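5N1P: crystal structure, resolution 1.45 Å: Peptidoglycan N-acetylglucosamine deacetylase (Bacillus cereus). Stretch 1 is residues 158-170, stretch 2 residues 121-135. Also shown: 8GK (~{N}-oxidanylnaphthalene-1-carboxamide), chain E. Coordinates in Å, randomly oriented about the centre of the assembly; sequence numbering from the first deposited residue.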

# COMPACT_ATOMS: atom_id res chain seq x y z
N GLU A 158 9.09 8.76 4.09
CA GLU A 158 7.95 8.32 4.87
C GLU A 158 7.07 7.43 4.02
O GLU A 158 6.81 7.74 2.85
CB GLU A 158 7.14 9.50 5.40
CG GLU A 158 7.90 10.42 6.36
CD GLU A 158 7.93 9.90 7.79
OE1 GLU A 158 7.52 8.75 8.04
OE2 GLU A 158 8.38 10.66 8.68
N VAL A 159 6.62 6.32 4.59
CA VAL A 159 5.71 5.40 3.91
C VAL A 159 4.38 5.44 4.63
O VAL A 159 4.31 5.10 5.81
CB VAL A 159 6.27 3.97 3.87
CG1 VAL A 159 5.27 3.01 3.21
CG2 VAL A 159 7.61 3.97 3.15
N ILE A 160 3.34 5.88 3.94
CA ILE A 160 2.08 6.20 4.59
C ILE A 160 1.01 5.14 4.33
O ILE A 160 0.70 4.85 3.17
CB ILE A 160 1.57 7.57 4.12
CG1 ILE A 160 2.61 8.65 4.42
CG2 ILE A 160 0.23 7.88 4.77
CD1 ILE A 160 2.47 9.88 3.56
N LEU A 161 0.45 4.59 5.39
CA LEU A 161 -0.59 3.56 5.29
C LEU A 161 -1.98 4.16 5.21
O LEU A 161 -2.44 4.83 6.14
CB LEU A 161 -0.53 2.60 6.49
CG LEU A 161 -1.68 1.59 6.57
CD1 LEU A 161 -1.65 0.59 5.40
CD2 LEU A 161 -1.70 0.87 7.92
N MET A 162 -2.63 3.91 4.07
CA MET A 162 -4.03 4.27 3.88
C MET A 162 -4.76 3.12 3.19
O MET A 162 -4.14 2.13 2.78
CB MET A 162 -4.15 5.55 3.05
CG MET A 162 -3.48 6.72 3.72
SD MET A 162 -3.65 8.25 2.82
CE MET A 162 -5.38 8.60 3.12
N HIS A 163 -6.07 3.25 3.07
CA HIS A 163 -6.90 2.21 2.48
C HIS A 163 -7.86 2.84 1.50
O HIS A 163 -8.73 3.62 1.91
CB HIS A 163 -7.66 1.43 3.57
CG HIS A 163 -6.77 0.79 4.59
ND1 HIS A 163 -6.24 1.48 5.66
CD2 HIS A 163 -6.30 -0.48 4.69
CE1 HIS A 163 -5.50 0.66 6.38
NE2 HIS A 163 -5.51 -0.53 5.81
N ASP A 164 -7.73 2.54 0.21
CA ASP A 164 -8.56 3.23 -0.78
C ASP A 164 -9.97 2.65 -0.87
O ASP A 164 -10.79 3.14 -1.64
CB ASP A 164 -7.90 3.25 -2.18
CG ASP A 164 -7.57 1.86 -2.72
OD1 ASP A 164 -7.10 1.01 -1.94
OD2 ASP A 164 -7.77 1.63 -3.94
N ILE A 165 -10.28 1.65 -0.04
CA ILE A 165 -11.62 1.07 -0.02
C ILE A 165 -12.56 1.84 0.90
O ILE A 165 -13.74 1.51 1.00
CB ILE A 165 -11.59 -0.41 0.40
CG1 ILE A 165 -10.91 -0.56 1.76
CG2 ILE A 165 -10.88 -1.21 -0.66
CD1 ILE A 165 -11.23 -1.87 2.46
N HIS A 166 -12.03 2.86 1.57
CA HIS A 166 -12.82 3.71 2.45
C HIS A 166 -12.88 5.14 1.93
O HIS A 166 -11.85 5.72 1.59
CB HIS A 166 -12.25 3.69 3.87
CG HIS A 166 -12.29 2.34 4.51
ND1 HIS A 166 -11.29 1.89 5.35
CD2 HIS A 166 -13.20 1.35 4.44
CE1 HIS A 166 -11.59 0.67 5.76
NE2 HIS A 166 -12.74 0.32 5.23
N PRO A 167 -14.10 5.70 1.89
CA PRO A 167 -14.36 7.03 1.31
C PRO A 167 -13.55 8.13 1.99
O PRO A 167 -13.03 9.04 1.34
CB PRO A 167 -15.86 7.26 1.58
CG PRO A 167 -16.41 5.96 2.03
CD PRO A 167 -15.28 5.13 2.56
N GLN A 168 -13.44 8.05 3.31
CA GLN A 168 -12.80 9.12 4.06
C GLN A 168 -11.30 9.18 3.78
O GLN A 168 -10.69 10.24 3.84
CB GLN A 168 -13.09 8.99 5.56
CG GLN A 168 -12.39 7.85 6.28
CD GLN A 168 -13.14 6.54 6.23
OE1 GLN A 168 -14.06 6.36 5.43
NE2 GLN A 168 -12.75 5.60 7.10
N SER A 169 -10.70 8.03 3.46
CA SER A 169 -9.29 7.97 3.12
C SER A 169 -9.03 8.67 1.80
O SER A 169 -8.13 9.49 1.67
CB SER A 169 -8.82 6.51 3.02
OG SER A 169 -9.21 5.79 4.18
N VAL A 170 -9.82 8.32 0.80
CA VAL A 170 -9.68 8.94 -0.51
C VAL A 170 -9.91 10.46 -0.42
O VAL A 170 -9.19 11.26 -1.05
CB VAL A 170 -10.64 8.26 -1.52
CG1 VAL A 170 -10.63 9.00 -2.86
CG2 VAL A 170 -10.23 6.81 -1.68
C1 8GK E . -3.57 -3.92 7.08
C2 8GK E . -3.48 -3.75 8.56
C3 8GK E . -4.59 -4.06 9.33
C4 8GK E . -4.53 -3.93 10.71
C5 8GK E . -3.36 -3.50 11.33
C6 8GK E . -2.24 -3.19 10.56
C7 8GK E . -2.31 -3.32 9.17
C8 8GK E . -5.66 -4.24 11.47
C9 8GK E . -6.83 -4.67 10.86
C10 8GK E . -6.89 -4.79 9.48
C11 8GK E . -5.77 -4.49 8.72
O12 8GK E . -3.67 -5.06 6.67
N13 8GK E . -3.58 -2.88 6.25
O14 8GK E . -4.34 -3.00 5.09
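Stretch 2 (121-135) VWDWTIDSLDWRYNK

How does stretch 2 lie on stretch 1? It runs parallel to the strand that enters from before Glu158 and carries on through Leu161, mostly as loop, with a short strand at Ile126 and Asp127 and a 3-10 segment from Asp130 to Arg132. Ile126 pairs with Ile160 (CA to CA 4.8 Å) and Asp127 with Leu161 (CA to CA 5.0 Å). Val159 O accepts from both Thr125 N at 2.8 Å and Ile126 N at 3.0 Å; Leu161 N then gives to Ile126 O at 2.8 Å in a nearly straight bond. Farther along, the helix that starts at Pro167 faces the 3-10 segment, with Ser169 and Asp130 6.0 Å apart at their CA atoms.

What fixes Thr125 at the start of the pairing? Its chi1 is p, which places OG1 between two partners: it gives a hydrogen bond to Glu158 OE1 at 2.6 Å and accepts one from Val159 N at 2.8 Å. Glu158 leaves its backbone sideways, but with chi1 and chi2 both m its carboxylate bends back to reach that hydroxyl. Ser128, also p, closes the paired segment in a related way, its OG giving to Leu161 O at 2.8 Å.

Where do the apolar side chains settle? Val159, with chi1 t, points toward stretch 2 and lays CG2 over a face of the Trp122 ring, 3.7 Å from Trp122 CZ3. Leu161, t at chi1 and p at chi2, sets CD2 over the Trp124 six-membered ring, 3.7 Å from Trp124 CE2. Trp124 itself is p with chi2 at 90°, so its indole reaches both Leu161 and the ligand, where Trp124 CH2 comes within 3.3 Å of 8GK C7. Ile160 and Ile126, both m then t, share the other face of the sheet, with Ile160 CG1 4.2 Å from Ile126 CB.

Why is Asp130 so heavily used? Its p rotamer turns the carboxylate into stretch 1, where OD1 accepts from His163 ND1 at 3.1 Å and OD2 from Ser169 OG at 2.6 Å. His163 ND1 is also bonded to OD2, and the Asp130 contact lies at the ring edge; His163 NE2, across the ring, is 2.8 Å from 8GK O14. The aspartate thus orients the imidazole that meets the ligand. Gln168, p then m, folds its amide over so that NE2 gives to Asp130 O at 3.0 Å and to Asn134 OD1 at 2.6 Å, while its OE1 is joined through a water to Lys135 N.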

# COMPACT_ATOMS: atom_id res chain seq x y z
N VAL A 121 9.11 -7.07 1.34
CA VAL A 121 8.05 -6.75 2.27
C VAL A 121 8.15 -5.30 2.70
O VAL A 121 9.21 -4.87 3.19
CB VAL A 121 8.13 -7.64 3.55
CG1 VAL A 121 7.21 -7.07 4.64
CG2 VAL A 121 7.78 -9.08 3.24
N TRP A 122 7.07 -4.55 2.54
CA TRP A 122 7.01 -3.19 3.08
C TRP A 122 5.90 -3.09 4.11
O TRP A 122 4.74 -3.44 3.83
CB TRP A 122 6.77 -2.15 1.99
CG TRP A 122 8.00 -1.40 1.56
CD1 TRP A 122 9.30 -1.81 1.72
CD2 TRP A 122 8.04 -0.11 0.96
NE1 TRP A 122 10.15 -0.84 1.22
CE2 TRP A 122 9.40 0.22 0.76
CE3 TRP A 122 7.07 0.81 0.56
CZ2 TRP A 122 9.81 1.42 0.19
CZ3 TRP A 122 7.48 2.01 -0.02
CH2 TRP A 122 8.84 2.30 -0.19
N ASP A 123 6.27 -2.64 5.31
CA ASP A 123 5.30 -2.18 6.28
C ASP A 123 5.12 -0.68 6.02
O ASP A 123 4.97 -0.27 4.87
CB ASP A 123 5.75 -2.49 7.71
CG ASP A 123 5.77 -3.99 8.00
OD1 ASP A 123 4.72 -4.63 7.84
OD2 ASP A 123 6.83 -4.53 8.41
N TRP A 124 5.13 0.14 7.06
CA TRP A 124 4.90 1.57 6.86
C TRP A 124 5.59 2.36 7.96
O TRP A 124 6.02 1.76 8.94
CB TRP A 124 3.40 1.88 6.83
CG TRP A 124 2.69 1.33 8.03
CD1 TRP A 124 2.48 1.97 9.22
CD2 TRP A 124 2.11 0.02 8.16
NE1 TRP A 124 1.80 1.14 10.09
CE2 TRP A 124 1.56 -0.06 9.47
CE3 TRP A 124 2.00 -1.09 7.31
CZ2 TRP A 124 0.92 -1.20 9.94
CZ3 TRP A 124 1.36 -2.22 7.79
CH2 TRP A 124 0.83 -2.26 9.09
N THR A 125 5.69 3.67 7.79
CA THR A 125 6.27 4.53 8.84
C THR A 125 5.24 5.45 9.46
O THR A 125 5.44 5.97 10.58
CB THR A 125 7.44 5.39 8.33
OG1 THR A 125 6.97 6.33 7.36
CG2 THR A 125 8.53 4.52 7.72
N ILE A 126 4.16 5.70 8.73
CA ILE A 126 3.06 6.54 9.23
C ILE A 126 1.74 5.82 9.03
O ILE A 126 1.41 5.43 7.91
CB ILE A 126 2.99 7.88 8.50
CG1 ILE A 126 4.24 8.71 8.79
CG2 ILE A 126 1.72 8.65 8.89
CD1 ILE A 126 4.31 10.00 7.99
N ASP A 127 1.02 5.60 10.12
CA ASP A 127 -0.32 5.02 10.06
C ASP A 127 -1.35 6.14 10.11
O ASP A 127 -1.42 6.89 11.08
CB ASP A 127 -0.50 4.03 11.21
CG ASP A 127 -1.90 3.43 11.28
OD1 ASP A 127 -2.74 3.69 10.41
OD2 ASP A 127 -2.14 2.66 12.24
N SER A 128 -2.15 6.27 9.05
CA SER A 128 -3.14 7.35 8.96
C SER A 128 -4.29 7.19 9.95
O SER A 128 -5.07 8.13 10.16
CB SER A 128 -3.71 7.41 7.54
OG SER A 128 -4.52 6.28 7.29
N LEU A 129 -4.41 5.99 10.53
CA LEU A 129 -5.52 5.68 11.43
C LEU A 129 -6.88 5.87 10.77
O LEU A 129 -7.88 6.10 11.44
CB LEU A 129 -5.45 6.54 12.70
CG LEU A 129 -4.19 6.34 13.54
CD1 LEU A 129 -4.16 7.34 14.70
CD2 LEU A 129 -4.12 4.91 14.07
N ASP A 130 -6.92 5.74 9.44
CA ASP A 130 -8.15 6.06 8.72
C ASP A 130 -9.33 5.18 9.16
O ASP A 130 -10.48 5.62 9.12
CB ASP A 130 -7.91 5.99 7.19
CG ASP A 130 -7.37 4.65 6.72
OD1 ASP A 130 -6.94 3.81 7.54
OD2 ASP A 130 -7.35 4.47 5.49
N TRP A 131 -9.05 3.97 9.63
CA TRP A 131 -10.09 3.07 10.12
C TRP A 131 -10.83 3.61 11.35
O TRP A 131 -11.95 3.19 11.64
CB TRP A 131 -9.51 1.70 10.45
CG TRP A 131 -8.52 1.72 11.59
CD1 TRP A 131 -7.17 1.91 11.49
CD2 TRP A 131 -8.79 1.51 12.99
NE1 TRP A 131 -6.60 1.86 12.73
CE2 TRP A 131 -7.56 1.60 13.67
CE3 TRP A 131 -9.95 1.27 13.73
CZ2 TRP A 131 -7.46 1.46 15.05
CZ3 TRP A 131 -9.85 1.11 15.11
CH2 TRP A 131 -8.61 1.20 15.75
N ARG A 132 -10.19 4.50 12.10
CA ARG A 132 -10.81 5.06 13.31
C ARG A 132 -12.07 5.84 12.99
O ARG A 132 -12.96 5.99 13.82
CB ARG A 132 -9.84 5.97 14.06
CG ARG A 132 -8.80 5.26 14.89
CD ARG A 132 -8.26 6.21 15.92
NE ARG A 132 -7.14 5.66 16.67
CZ ARG A 132 -6.41 6.37 17.53
NH1 ARG A 132 -6.70 7.64 17.75
NH2 ARG A 132 -5.39 5.79 18.16
N TYR A 133 -12.15 6.36 11.77
CA TYR A 133 -13.24 7.24 11.42
C TYR A 133 -14.18 6.58 10.42
O TYR A 133 -14.93 7.26 9.74
CB TYR A 133 -12.67 8.57 10.90
CG TYR A 133 -11.46 8.99 11.71
CD1 TYR A 133 -10.18 8.79 11.23
CD2 TYR A 133 -11.61 9.56 12.98
CE1 TYR A 133 -9.07 9.15 11.98
CE2 TYR A 133 -10.50 9.92 13.73
CZ TYR A 133 -9.24 9.70 13.22
OH TYR A 133 -8.12 10.06 13.95
N ASN A 134 -14.15 5.25 10.36
CA ASN A 134 -15.10 4.51 9.53
C ASN A 134 -16.54 4.86 9.88
O ASN A 134 -16.91 4.92 11.06
CB ASN A 134 -14.90 3.00 9.66
CG ASN A 134 -13.68 2.50 8.89
OD1 ASN A 134 -13.20 3.16 7.97
ND2 ASN A 134 -13.19 1.32 9.27
N LYS A 135 -17.34 5.12 8.85
CA LYS A 135 -18.77 5.43 8.97
C LYS A 135 -19.06 6.79 9.60
O LYS A 135 -20.20 7.09 9.94
CB LYS A 135 -19.50 4.34 9.76
CG LYS A 135 -19.24 2.93 9.28
CD LYS A 135 -20.52 2.23 8.86
CE LYS A 135 -20.32 0.73 8.78
NZ LYS A 135 -21.61 -0.02 8.85
O HOH W 1 -16.40 5.52 6.24